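Local atomic coordinates of beta-fructofuranosidase (Arthrobacter, PDB entry 3WPU), a protein that belongs to the levansucrase/invertase family of the beta-fructosidase clan, whose members are built on a five-bladed beta-propeller. Residues T25-R30 with E278-Y283; D63-S68 with R130-G135; S166-K171 with P247-D252; G347-F352 with D376-D381; E368-F373 with G390-N395. One frame throughout, in Å; residues are numbered along the deposited sequence. Where two conformers were deposited one is given.

How the contacts relate
The five contacts illustrate how a beta-propeller chain is tied together at several depths. Along the chain, contacts 2 and 3 are nested in the loop that contact 1 closes, while contacts 4 and 5 follow it and interleave. Those two share one antiparallel sheet, in which strands 348-355 and 369-375 are neighbours; their centres lie about 16 Å apart. Contact 4 also touches contact 3 through I378 and contact 1 through S380, and W28 of contact 1 packs on Y371 and F373 of contact 5. These four thus form one connected series of touching parts, whereas contact 2 stands apart at the surface, its centre about 43 Å from that of contact 1.

Contact 1: T25-R30 with E278-Y283; sequences TAKWTR and EADLGY
T29 is the N-cap of helix 30-38, R30 its first residue, and this helix start is set against the C-terminal end of the short helix 278-281. The arrangement lets carbonyl groups left over at one helix end meet the N-H groups left over at the start of another. R30 N donates to D280 O (3.0 Å, 156° at the hydrogen), lying in the plane of that carbonyl, and T29 CA adds a CH...O contact to the same oxygen, D280 O, at 3.2 Å. The backbones of L281 and A31 continue the pairing. T29 OG1 sits between the backbone N and the carbonyl carbon (chi1 68°), from where it caps D32 N and also bonds to T11. The methyl T29 CG2 leans on A279 O at 3.4 Å. G282, with positive phi, ends the helix and passes close to T29. K27, on the edge strand 26-27, sends its aliphatic chain along the flank: K27 CD lies 3.2 Å from A279 O, and K27 CE is pressed to 3.4 Å from A279 CB, tighter than usual. The guanidinium of R30 turns away to E291 and to the carbonyl of C332, a residue disulfide-bonded to C276. R30 CD lies beside L281 CD1 at 4.1 Å, and Y283 OH, hydrogen-bonded to E291, approaches R30 CB to 3.9 Å.

Contact 2: D63-S68 with R130-G135; sequences DFPDMS and RPENGG
N133 reaches across to the carbonyl of D66 and carries the contact between two surface loops. Its ND2 donates to D66 O at 3.1 Å, with 161° at the hydrogen; the oxygen lies close to the plane of the N133 amide, although the donor is tilted from the carbonyl plane of D66. Next to this bond P65 packs against the base of the same side chain, P65 CB 3.8 Å from N133 CB. Two waters widen the polar patch: one donates to D66 O and accepts a weak bond from ND2, while the other joins M67 O to N133 O by donating to both.

In the second shell, N133 OD1 accepts from G135 N at 3.0 Å, an Asx turn that fixes the rotation of the amide and presents ND2 to the other loop. N133 itself sits in a type I turn from P131 to G134. On the facing side D66 makes its own Asx turn, OD2 taking S68 N at 3.0 Å as well as E70 N, while OD1 pairs with R103. W481 packs on P65. One amide thus uses both ends, its oxygen shaping its own turn and its nitrogen joining the loops, so the link is directional yet partly hydrated.

Contact 3: S166-K171 with P247-D252; sequences SARVSK and PFTFED
S166 and P247 form the close end of this contact. S166 OG, placed between its backbone N and carbonyl carbon (chi1 50°), donates to P247 O at 2.8 Å, coming from above the carbonyl plane. F178 of the next strand packs on both residues, so the bond is buried. The two strands run in roughly the same direction, 30° apart, but they belong to different sheets, and side chains rather than a backbone ladder join them. This is consistent with neighbouring blades of the propeller, whose strands approach near the core and spread outward. Farther along, a water bridges the strands, donating to S166 OG at 2.7 Å, accepting from T249 N at 3.0 Å and also bonding to T249 OG1 at 2.6 Å. The partly exposed R168 spans the looser end. The R168 chain, bent at chi2 and chi3, crosses T249, with R168 CG 3.3 Å from T249 OG1, and R168 NH1 donates to that hydroxyl at 2.9 Å, the oxygen lying near the edge of the guanidinium. E83 touches R168 on this side.

Contact 4: G347-F352 with D376-D381; sequences GKSYLF and DGIRSD
K348 reaches D376 by a chain that can be followed atom by atom. From CB, CG stands anti to the carbonyl carbon; V374 of the adjacent strand touches this side chain. A bend at chi2 (-66°) then turns K348 CD alongside the aspartate, 3.5 Å from D376 OD1, and K348 CE keeps the same distance to that oxygen. At the tip, K348 NZ closes a salt bridge to D376 OD1 at 2.8 Å, meeting it on the syn side and somewhat out of the carboxylate plane. Q15 is a further partner of NZ. The fold explains the meeting: K348 begins a strand of an antiparallel sheet, and the neighbouring strand 369-375 ends just before D376, where the loop peels off. Solvent borders the pair, one water donating to both G347 O and D376 OD1. Deeper in, S349 CB presses on G377 O at 3.4 Å, while S349 OG, hydrogen-bonded to Y382, lies 3.7 Å from I378 CA. S380 OG donates to the same G377 O at 3.1 Å.

Contact 5: E368-F373 with G390-N395; sequences EGVYGF and GLALGN
V370 faces two residues, A392 and L393, across a classic beta bulge in a buried antiparallel pair. V370 O is the hub, accepting from A392 N at 2.9 Å and from L393 N at 3.0 Å, while L393 O takes V370 N in return. The extra residue makes the second chain bulge, and the chain turns a corner at A392 and L393. On one face of the sheet V370 CB lies 3.9 Å from L393 CB, with H423 touching both residues; V370 CG1 also meets the methyl A392 CB at 4.2 Å. On the other face Y371 lays its ring across L391, whose CD1 sits over it as a CH-pi contact, 4.1 Å from the centroid and toward the rim. W28 also packs on Y371. The bare glycine backbones receive their neighbours' bumps: L393 O comes to 3.5 Å from G369 CA, and the Y371 ring settles beside G390, whose O accepts from G372 N at 2.7 Å. At the far end N395 N donates to E368 O nearly in line with the C=O bond, and the N395 amide, its ND2 bonded to the carbonyls of A420 and H417, rests on the glutamate stem, N395 ND2 3.4 Å from E368 CB.

Contact 1: T25-R30 with E278-Y283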
# COMPACT_ATOMS: atom_id res chain seq x y z
N THR A 25 -21.00 -4.24 -5.16
CA THR A 25 -19.95 -3.90 -4.19
C THR A 25 -19.93 -4.99 -3.13
O THR A 25 -20.95 -5.24 -2.46
CB THR A 25 -20.23 -2.56 -3.52
OG1 THR A 25 -20.27 -1.50 -4.48
CG2 THR A 25 -19.15 -2.23 -2.48
N ALA A 26 -18.77 -5.62 -2.98
CA ALA A 26 -18.56 -6.66 -1.95
C ALA A 26 -18.53 -5.98 -0.60
O ALA A 26 -18.09 -4.84 -0.50
CB ALA A 26 -17.26 -7.40 -2.16
N LYS A 27 -19.00 -6.71 0.41
CA LYS A 27 -18.97 -6.22 1.80
C LYS A 27 -18.03 -7.05 2.64
O LYS A 27 -18.08 -8.29 2.63
CB LYS A 27 -20.37 -6.28 2.40
CG LYS A 27 -21.38 -5.39 1.68
CD LYS A 27 -22.72 -5.44 2.36
CE LYS A 27 -23.74 -4.58 1.65
NZ LYS A 27 -24.19 -5.25 0.40
N TRP A 28 -17.16 -6.36 3.39
CA TRP A 28 -16.45 -6.97 4.50
C TRP A 28 -17.38 -6.78 5.68
O TRP A 28 -17.54 -5.65 6.15
CB TRP A 28 -15.12 -6.26 4.73
CG TRP A 28 -14.27 -6.85 5.80
CD1 TRP A 28 -14.31 -8.13 6.28
CD2 TRP A 28 -13.19 -6.20 6.52
NE1 TRP A 28 -13.37 -8.30 7.27
CE2 TRP A 28 -12.64 -7.15 7.38
CE3 TRP A 28 -12.61 -4.94 6.44
CZ2 TRP A 28 -11.58 -6.85 8.23
CZ3 TRP A 28 -11.58 -4.64 7.31
CH2 TRP A 28 -11.06 -5.60 8.15
N THR A 29 -18.07 -7.84 6.08
CA THR A 29 -19.23 -7.67 6.95
C THR A 29 -18.83 -7.68 8.41
O THR A 29 -17.73 -8.07 8.75
CB THR A 29 -20.27 -8.79 6.76
OG1 THR A 29 -19.74 -10.03 7.24
CG2 THR A 29 -20.66 -8.93 5.29
N ARG A 30 -19.76 -7.30 9.30
CA ARG A 30 -19.50 -7.41 10.74
C ARG A 30 -19.32 -8.88 11.16
O ARG A 30 -18.47 -9.18 11.98
CB ARG A 30 -20.61 -6.73 11.54
CG ARG A 30 -20.58 -5.22 11.40
CD ARG A 30 -21.60 -4.51 12.29
NE ARG A 30 -21.47 -4.76 13.72
CZ ARG A 30 -20.72 -4.05 14.56
NH1 ARG A 30 -19.96 -3.06 14.11
NH2 ARG A 30 -20.70 -4.35 15.85
N GLU A 278 -28.82 -5.01 6.64
CA GLU A 278 -28.59 -6.42 6.98
C GLU A 278 -27.36 -6.99 6.28
O GLU A 278 -26.65 -7.81 6.86
CB GLU A 278 -29.82 -7.28 6.62
CG GLU A 278 -30.93 -7.15 7.64
CD GLU A 278 -32.13 -8.04 7.33
OE1 GLU A 278 -33.15 -7.89 8.02
OE2 GLU A 278 -32.05 -8.87 6.40
N ALA A 279 -27.13 -6.57 5.04
CA ALA A 279 -26.00 -7.09 4.27
C ALA A 279 -24.65 -6.63 4.83
O ALA A 279 -23.69 -7.38 4.78
CB ALA A 279 -26.14 -6.72 2.81
N ASP A 280 -24.59 -5.41 5.35
CA ASP A 280 -23.39 -4.92 6.04
C ASP A 280 -23.12 -5.75 7.30
O ASP A 280 -21.96 -6.07 7.61
CB ASP A 280 -23.53 -3.47 6.47
CG ASP A 280 -23.74 -2.51 5.33
OD1 ASP A 280 -23.04 -2.59 4.29
OD2 ASP A 280 -24.61 -1.64 5.50
N LEU A 281 -24.18 -6.10 8.02
CA LEU A 281 -24.03 -6.95 9.22
C LEU A 281 -23.60 -8.37 8.83
O LEU A 281 -22.66 -8.92 9.41
CB LEU A 281 -25.31 -6.95 10.06
CG LEU A 281 -25.39 -5.84 11.09
CD1 LEU A 281 -25.26 -4.45 10.49
CD2 LEU A 281 -26.71 -5.99 11.84
N GLY A 282 -24.24 -8.92 7.80
CA GLY A 282 -23.78 -10.14 7.14
C GLY A 282 -24.02 -11.46 7.86
O GLY A 282 -23.44 -12.47 7.49
N TYR A 283 -24.90 -11.47 8.87
CA TYR A 283 -25.12 -12.70 9.65
C TYR A 283 -25.92 -13.68 8.85
O TYR A 283 -26.79 -13.31 8.07
CB TYR A 283 -25.82 -12.40 10.98
CG TYR A 283 -24.92 -11.56 11.85
CD1 TYR A 283 -23.81 -12.13 12.44
CD2 TYR A 283 -25.10 -10.19 11.96
CE1 TYR A 283 -22.94 -11.36 13.21
CE2 TYR A 283 -24.24 -9.40 12.72
CZ TYR A 283 -23.16 -9.99 13.32
OH TYR A 283 -22.27 -9.23 14.06

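Contact 2: D63-S68 with R130-G135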
# COMPACT_ATOMS: atom_id res chain seq x y z
N ASP A 63 16.03 -2.60 18.03
CA ASP A 63 17.27 -2.01 17.51
C ASP A 63 17.29 -2.22 16.01
O ASP A 63 17.68 -3.29 15.52
CB ASP A 63 18.48 -2.66 18.17
CG ASP A 63 18.46 -2.49 19.67
OD1 ASP A 63 18.77 -1.38 20.13
OD2 ASP A 63 18.10 -3.47 20.36
N PHE A 64 16.82 -1.22 15.29
CA PHE A 64 16.75 -1.31 13.85
C PHE A 64 17.67 -0.25 13.26
O PHE A 64 17.88 0.80 13.87
CB PHE A 64 15.31 -1.14 13.37
CG PHE A 64 14.57 0.02 13.99
CD1 PHE A 64 14.73 1.31 13.49
CD2 PHE A 64 13.73 -0.17 15.08
CE1 PHE A 64 14.03 2.37 14.04
CE2 PHE A 64 13.04 0.89 15.65
CZ PHE A 64 13.20 2.17 15.14
N PRO A 65 18.23 -0.53 12.07
CA PRO A 65 18.94 0.50 11.34
C PRO A 65 17.96 1.51 10.73
O PRO A 65 16.74 1.25 10.63
CB PRO A 65 19.66 -0.28 10.27
CG PRO A 65 18.72 -1.41 9.96
CD PRO A 65 18.06 -1.76 11.27
N ASP A 66 18.52 2.64 10.33
CA ASP A 66 17.75 3.69 9.65
C ASP A 66 18.22 3.84 8.20
O ASP A 66 19.40 4.05 7.92
CB ASP A 66 17.81 5.00 10.41
CG ASP A 66 16.94 6.06 9.78
OD1 ASP A 66 15.83 6.29 10.28
OD2 ASP A 66 17.40 6.65 8.77
N MET A 67 17.28 3.70 7.26
CA MET A 67 17.61 3.62 5.86
C MET A 67 18.16 4.92 5.25
O MET A 67 18.82 4.89 4.21
CB MET A 67 16.36 3.21 5.10
CG MET A 67 15.26 4.30 5.05
SD MET A 67 13.70 3.66 4.40
CE MET A 67 13.98 3.44 2.65
N SER A 68 17.85 6.06 5.88
CA SER A 68 18.28 7.37 5.38
C SER A 68 19.38 7.98 6.24
O SER A 68 19.70 9.15 6.06
CB SER A 68 17.09 8.33 5.26
OG SER A 68 16.64 8.87 6.53
N ARG A 130 23.96 -6.90 1.03
CA ARG A 130 23.85 -5.45 1.06
C ARG A 130 24.23 -4.91 2.42
O ARG A 130 24.26 -5.66 3.38
CB ARG A 130 22.44 -5.03 0.71
CG ARG A 130 22.10 -5.30 -0.74
CD ARG A 130 20.81 -4.61 -1.06
NE ARG A 130 20.29 -4.92 -2.39
CZ ARG A 130 20.61 -4.29 -3.51
NH1 ARG A 130 21.48 -3.29 -3.52
NH2 ARG A 130 20.04 -4.68 -4.64
N PRO A 131 24.50 -3.60 2.51
CA PRO A 131 24.70 -3.02 3.83
C PRO A 131 23.50 -3.30 4.72
O PRO A 131 22.39 -3.51 4.20
CB PRO A 131 24.83 -1.52 3.53
CG PRO A 131 25.30 -1.46 2.11
CD PRO A 131 24.63 -2.60 1.43
N GLU A 132 23.71 -3.29 6.03
CA GLU A 132 22.68 -3.65 6.98
C GLU A 132 21.40 -2.81 6.79
O GLU A 132 20.30 -3.35 6.88
CB GLU A 132 23.18 -3.49 8.42
CG GLU A 132 22.24 -4.11 9.44
CD GLU A 132 22.47 -3.64 10.86
OE1 GLU A 132 23.05 -2.54 11.05
OE2 GLU A 132 22.03 -4.35 11.79
N ASN A 133 21.55 -1.51 6.51
CA ASN A 133 20.39 -0.64 6.44
C ASN A 133 19.71 -0.67 5.06
O ASN A 133 18.82 0.14 4.80
CB ASN A 133 20.74 0.81 6.83
CG ASN A 133 21.45 1.56 5.72
OD1 ASN A 133 22.00 0.97 4.78
ND2 ASN A 133 21.44 2.89 5.84
N GLY A 134 20.14 -1.59 4.21
CA GLY A 134 19.56 -1.78 2.86
C GLY A 134 20.37 -1.13 1.75
O GLY A 134 20.16 -1.41 0.56
N GLY A 135 21.28 -0.25 2.11
CA GLY A 135 22.19 0.36 1.15
C GLY A 135 21.56 1.39 0.21
O GLY A 135 22.10 1.67 -0.87
O HOH W 1 21.97 3.48 8.45
O HOH W 2 19.23 2.20 3.14

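Contact 3: S166-K171 with P247-D252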
# COMPACT_ATOMS: atom_id res chain seq x y z
N SER A 166 1.58 5.35 -6.41
CA SER A 166 2.29 4.29 -7.12
C SER A 166 3.04 4.93 -8.29
O SER A 166 2.85 6.13 -8.57
CB SER A 166 1.30 3.24 -7.65
OG SER A 166 0.25 3.88 -8.34
N ALA A 167 3.86 4.16 -9.01
CA ALA A 167 4.69 4.73 -10.07
C ALA A 167 4.90 3.71 -11.17
O ALA A 167 5.39 2.62 -10.92
CB ALA A 167 6.02 5.21 -9.53
N ARG A 168 4.45 4.06 -12.37
CA ARG A 168 4.53 3.18 -13.53
C ARG A 168 5.69 3.58 -14.43
O ARG A 168 5.84 4.76 -14.75
CB ARG A 168 3.21 3.25 -14.30
CG ARG A 168 2.02 2.67 -13.54
CD ARG A 168 2.04 1.15 -13.61
NE ARG A 168 1.92 0.75 -15.01
CZ ARG A 168 0.79 0.59 -15.69
NH1 ARG A 168 -0.40 0.70 -15.09
NH2 ARG A 168 0.85 0.29 -16.98
N VAL A 169 6.50 2.61 -14.83
CA VAL A 169 7.68 2.91 -15.65
C VAL A 169 7.39 2.54 -17.09
O VAL A 169 6.65 1.62 -17.33
CB VAL A 169 8.94 2.20 -15.12
CG1 VAL A 169 8.83 0.69 -15.19
CG2 VAL A 169 10.21 2.71 -15.80
N SER A 170 7.95 3.28 -18.03
CA SER A 170 7.81 3.03 -19.45
C SER A 170 9.16 2.56 -19.96
O SER A 170 10.18 2.76 -19.29
CB SER A 170 7.42 4.31 -20.18
OG SER A 170 6.17 4.81 -19.74
N LYS A 171 9.17 1.98 -21.16
CA LYS A 171 10.40 1.44 -21.75
C LYS A 171 11.47 2.49 -22.02
O LYS A 171 12.64 2.14 -22.11
CB LYS A 171 10.09 0.69 -23.06
CG LYS A 171 9.48 -0.68 -22.83
CD LYS A 171 9.04 -1.33 -24.14
CE LYS A 171 8.45 -2.70 -23.89
NZ LYS A 171 7.97 -3.38 -25.14
N PRO A 247 -3.72 5.97 -4.91
CA PRO A 247 -3.98 5.31 -6.21
C PRO A 247 -2.95 4.21 -6.54
O PRO A 247 -1.73 4.44 -6.49
CB PRO A 247 -3.84 6.46 -7.21
CG PRO A 247 -2.88 7.38 -6.57
CD PRO A 247 -3.29 7.37 -5.13
N PHE A 248 -3.46 3.04 -6.93
CA PHE A 248 -2.66 1.92 -7.43
C PHE A 248 -3.25 1.49 -8.78
O PHE A 248 -4.40 1.10 -8.82
CB PHE A 248 -2.75 0.75 -6.43
CG PHE A 248 -2.12 -0.54 -6.92
CD1 PHE A 248 -0.78 -0.80 -6.70
CD2 PHE A 248 -2.86 -1.48 -7.65
CE1 PHE A 248 -0.17 -1.97 -7.15
CE2 PHE A 248 -2.26 -2.66 -8.09
CZ PHE A 248 -0.93 -2.90 -7.87
N THR A 249 -2.45 1.56 -9.85
CA THR A 249 -2.92 1.23 -11.23
C THR A 249 -2.41 -0.11 -11.69
O THR A 249 -1.36 -0.60 -11.24
CB THR A 249 -2.55 2.31 -12.28
OG1 THR A 249 -1.17 2.19 -12.69
CG2 THR A 249 -2.88 3.72 -11.79
N PHE A 250 -3.12 -0.73 -12.65
CA PHE A 250 -2.79 -2.07 -13.04
C PHE A 250 -3.61 -2.43 -14.28
O PHE A 250 -4.60 -1.77 -14.57
CB PHE A 250 -3.15 -3.08 -11.95
CG PHE A 250 -4.58 -3.03 -11.51
CD1 PHE A 250 -5.52 -3.93 -12.03
CD2 PHE A 250 -5.03 -2.07 -10.59
CE1 PHE A 250 -6.83 -3.89 -11.62
CE2 PHE A 250 -6.34 -2.03 -10.18
CZ PHE A 250 -7.25 -2.94 -10.70
N GLU A 251 -3.14 -3.46 -14.96
CA GLU A 251 -3.94 -4.16 -15.94
C GLU A 251 -4.48 -5.43 -15.30
O GLU A 251 -3.76 -6.18 -14.64
CB GLU A 251 -3.09 -4.54 -17.15
CG GLU A 251 -3.88 -5.17 -18.28
CD GLU A 251 -2.98 -5.64 -19.41
OE1 GLU A 251 -2.27 -6.65 -19.24
OE2 GLU A 251 -3.02 -5.04 -20.49
N ASP A 252 -5.76 -5.67 -15.55
CA ASP A 252 -6.44 -6.89 -15.17
C ASP A 252 -6.23 -7.91 -16.30
O ASP A 252 -6.58 -7.60 -17.43
CB ASP A 252 -7.92 -6.57 -15.00
CG ASP A 252 -8.76 -7.78 -14.63
OD1 ASP A 252 -8.21 -8.85 -14.30
OD2 ASP A 252 -9.98 -7.60 -14.68
O HOH W 3 0.36 2.47 -10.60

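Contact 4: G347-F352 with D376-D381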
# COMPACT_ATOMS: atom_id res chain seq x y z
N GLY A 347 -5.27 -17.26 -11.18
CA GLY A 347 -6.59 -16.96 -11.75
C GLY A 347 -7.53 -16.20 -10.82
O GLY A 347 -8.71 -16.04 -11.11
N LYS A 348 -6.99 -15.77 -9.68
CA LYS A 348 -7.75 -15.00 -8.70
C LYS A 348 -7.30 -13.55 -8.65
O LYS A 348 -6.16 -13.24 -8.96
CB LYS A 348 -7.55 -15.56 -7.29
CG LYS A 348 -8.06 -16.98 -7.07
CD LYS A 348 -9.56 -17.09 -7.18
CE LYS A 348 -10.03 -18.50 -6.83
NZ LYS A 348 -11.50 -18.60 -6.72
N SER A 349 -8.22 -12.69 -8.23
CA SER A 349 -7.92 -11.33 -7.83
C SER A 349 -7.84 -11.29 -6.31
O SER A 349 -8.82 -11.62 -5.63
CB SER A 349 -9.04 -10.40 -8.29
OG SER A 349 -8.83 -9.08 -7.81
N TYR A 350 -6.68 -10.90 -5.79
CA TYR A 350 -6.50 -10.64 -4.35
C TYR A 350 -6.51 -9.13 -4.15
O TYR A 350 -5.71 -8.42 -4.75
CB TYR A 350 -5.18 -11.20 -3.86
CG TYR A 350 -5.18 -12.70 -3.72
CD1 TYR A 350 -5.56 -13.32 -2.53
CD2 TYR A 350 -4.88 -13.52 -4.82
CE1 TYR A 350 -5.60 -14.71 -2.41
CE2 TYR A 350 -4.91 -14.91 -4.70
CZ TYR A 350 -5.27 -15.50 -3.51
OH TYR A 350 -5.32 -16.89 -3.39
N LEU A 351 -7.40 -8.66 -3.28
CA LEU A 351 -7.42 -7.26 -2.94
C LEU A 351 -6.81 -7.22 -1.54
O LEU A 351 -7.32 -7.89 -0.65
CB LEU A 351 -8.85 -6.73 -2.91
CG LEU A 351 -9.11 -5.41 -2.17
CD1 LEU A 351 -8.25 -4.30 -2.72
CD2 LEU A 351 -10.58 -5.03 -2.17
N PHE A 352 -5.70 -6.52 -1.41
CA PHE A 352 -5.07 -6.30 -0.10
C PHE A 352 -5.24 -4.84 0.32
O PHE A 352 -5.10 -3.93 -0.47
CB PHE A 352 -3.59 -6.66 -0.13
CG PHE A 352 -3.31 -8.12 -0.28
CD1 PHE A 352 -3.60 -9.02 0.75
CD2 PHE A 352 -2.79 -8.61 -1.48
CE1 PHE A 352 -3.30 -10.35 0.63
CE2 PHE A 352 -2.50 -9.96 -1.60
CZ PHE A 352 -2.78 -10.83 -0.56
N ASP A 376 -12.93 -14.05 -8.01
CA ASP A 376 -12.68 -14.43 -9.38
C ASP A 376 -12.54 -13.29 -10.38
O ASP A 376 -12.35 -13.54 -11.57
CB ASP A 376 -13.82 -15.37 -9.84
CG ASP A 376 -13.71 -16.75 -9.20
OD1 ASP A 376 -12.60 -17.18 -8.84
OD2 ASP A 376 -14.75 -17.44 -9.12
N GLY A 377 -12.67 -12.05 -9.92
CA GLY A 377 -12.55 -10.87 -10.75
C GLY A 377 -12.20 -9.68 -9.88
O GLY A 377 -12.36 -9.74 -8.64
N ILE A 378 -11.73 -8.60 -10.51
CA ILE A 378 -11.42 -7.37 -9.74
C ILE A 378 -12.67 -6.80 -9.05
O ILE A 378 -12.59 -6.24 -7.94
CB ILE A 378 -10.68 -6.30 -10.57
CG1 ILE A 378 -11.54 -5.80 -11.76
CG2 ILE A 378 -9.37 -6.91 -11.06
CD1 ILE A 378 -10.88 -4.67 -12.50
N ARG A 379 -13.83 -6.99 -9.68
CA ARG A 379 -15.13 -6.83 -9.04
C ARG A 379 -15.72 -8.22 -8.85
O ARG A 379 -16.06 -8.91 -9.81
CB ARG A 379 -16.07 -5.93 -9.85
CG ARG A 379 -17.40 -5.65 -9.16
CD ARG A 379 -18.36 -4.75 -9.91
NE ARG A 379 -17.72 -3.51 -10.31
CZ ARG A 379 -17.47 -2.49 -9.49
NH1 ARG A 379 -17.90 -2.55 -8.24
NH2 ARG A 379 -16.85 -1.42 -9.95
N SER A 380 -15.82 -8.64 -7.61
CA SER A 380 -16.35 -9.95 -7.30
C SER A 380 -16.99 -9.96 -5.93
O SER A 380 -16.83 -9.01 -5.17
CB SER A 380 -15.22 -10.98 -7.41
OG SER A 380 -14.21 -10.77 -6.43
N ASP A 381 -17.70 -11.03 -5.58
CA ASP A 381 -18.16 -11.18 -4.21
C ASP A 381 -17.02 -11.72 -3.38
O ASP A 381 -16.94 -12.92 -3.06
CB ASP A 381 -19.41 -12.06 -4.10
CG ASP A 381 -19.88 -12.19 -2.66
OD1 ASP A 381 -19.42 -11.39 -1.79
OD2 ASP A 381 -20.67 -13.11 -2.36
O HOH W 4 -10.81 -18.00 -10.94
O HOH W 5 -14.21 -19.76 -7.52

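Contact 5: E368-F373 with G390-N395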
# COMPACT_ATOMS: atom_id res chain seq x y z
N GLU A 368 -3.48 -4.13 13.94
CA GLU A 368 -2.92 -3.32 12.85
C GLU A 368 -2.38 -4.22 11.76
O GLU A 368 -1.78 -5.25 12.07
CB GLU A 368 -1.71 -2.54 13.37
CG GLU A 368 -2.01 -1.58 14.51
CD GLU A 368 -2.43 -0.18 14.05
OE1 GLU A 368 -1.79 0.38 13.16
OE2 GLU A 368 -3.37 0.39 14.61
N GLY A 369 -2.58 -3.89 10.48
CA GLY A 369 -1.86 -4.60 9.43
C GLY A 369 -2.66 -4.89 8.19
O GLY A 369 -3.58 -4.15 7.85
N VAL A 370 -2.27 -5.97 7.52
CA VAL A 370 -2.80 -6.30 6.21
C VAL A 370 -4.04 -7.15 6.29
O VAL A 370 -4.02 -8.25 6.86
CB VAL A 370 -1.75 -7.08 5.36
CG1 VAL A 370 -2.32 -7.34 3.96
CG2 VAL A 370 -0.43 -6.34 5.31
N TYR A 371 -5.07 -6.70 5.59
CA TYR A 371 -6.30 -7.44 5.41
C TYR A 371 -6.39 -7.75 3.93
O TYR A 371 -5.87 -7.00 3.11
CB TYR A 371 -7.49 -6.63 5.94
CG TYR A 371 -7.42 -6.55 7.46
CD1 TYR A 371 -6.61 -5.62 8.07
CD2 TYR A 371 -8.09 -7.48 8.25
CE1 TYR A 371 -6.51 -5.56 9.45
CE2 TYR A 371 -7.98 -7.44 9.63
CZ TYR A 371 -7.16 -6.51 10.22
OH TYR A 371 -7.09 -6.51 11.61
N GLY A 372 -6.98 -8.89 3.62
CA GLY A 372 -7.14 -9.26 2.21
C GLY A 372 -8.36 -10.06 1.91
O GLY A 372 -9.04 -10.59 2.80
N PHE A 373 -8.62 -10.15 0.61
CA PHE A 373 -9.89 -10.60 0.06
C PHE A 373 -9.62 -11.26 -1.29
O PHE A 373 -8.78 -10.77 -2.03
CB PHE A 373 -10.84 -9.40 -0.11
CG PHE A 373 -11.01 -8.58 1.14
CD1 PHE A 373 -12.05 -8.81 2.02
CD2 PHE A 373 -10.07 -7.61 1.43
CE1 PHE A 373 -12.17 -8.08 3.20
CE2 PHE A 373 -10.17 -6.87 2.59
CZ PHE A 373 -11.21 -7.11 3.47
N GLY A 390 -10.60 -11.82 7.03
CA GLY A 390 -9.91 -10.79 6.29
C GLY A 390 -8.46 -10.63 6.69
O GLY A 390 -7.67 -10.02 5.96
N LEU A 391 -8.06 -11.13 7.86
CA LEU A 391 -6.70 -10.89 8.29
C LEU A 391 -5.70 -11.73 7.52
O LEU A 391 -5.82 -12.95 7.50
CB LEU A 391 -6.54 -11.19 9.76
CG LEU A 391 -5.18 -10.91 10.41
CD1 LEU A 391 -4.78 -9.46 10.23
CD2 LEU A 391 -5.26 -11.30 11.87
N ALA A 392 -4.69 -11.07 6.95
CA ALA A 392 -3.56 -11.73 6.30
C ALA A 392 -2.24 -11.54 7.08
O ALA A 392 -1.47 -12.49 7.24
CB ALA A 392 -3.40 -11.25 4.89
N LEU A 393 -1.97 -10.34 7.56
CA LEU A 393 -0.69 -10.10 8.22
C LEU A 393 -0.83 -9.01 9.29
O LEU A 393 -0.66 -7.82 9.00
CB LEU A 393 0.39 -9.72 7.20
CG LEU A 393 1.84 -9.68 7.70
CD1 LEU A 393 2.34 -11.09 7.88
CD2 LEU A 393 2.75 -8.94 6.74
N GLY A 394 -1.11 -9.44 10.50
CA GLY A 394 -1.30 -8.55 11.63
C GLY A 394 -0.04 -8.35 12.45
O GLY A 394 0.79 -9.26 12.60
N ASN A 395 0.13 -7.14 12.94
CA ASN A 395 1.20 -6.94 13.92
C ASN A 395 0.92 -7.83 15.13
O ASN A 395 -0.24 -8.17 15.42
CB ASN A 395 1.30 -5.50 14.32
CG ASN A 395 1.82 -4.62 13.20
OD1 ASN A 395 2.41 -5.09 12.22
ND2 ASN A 395 1.62 -3.32 13.34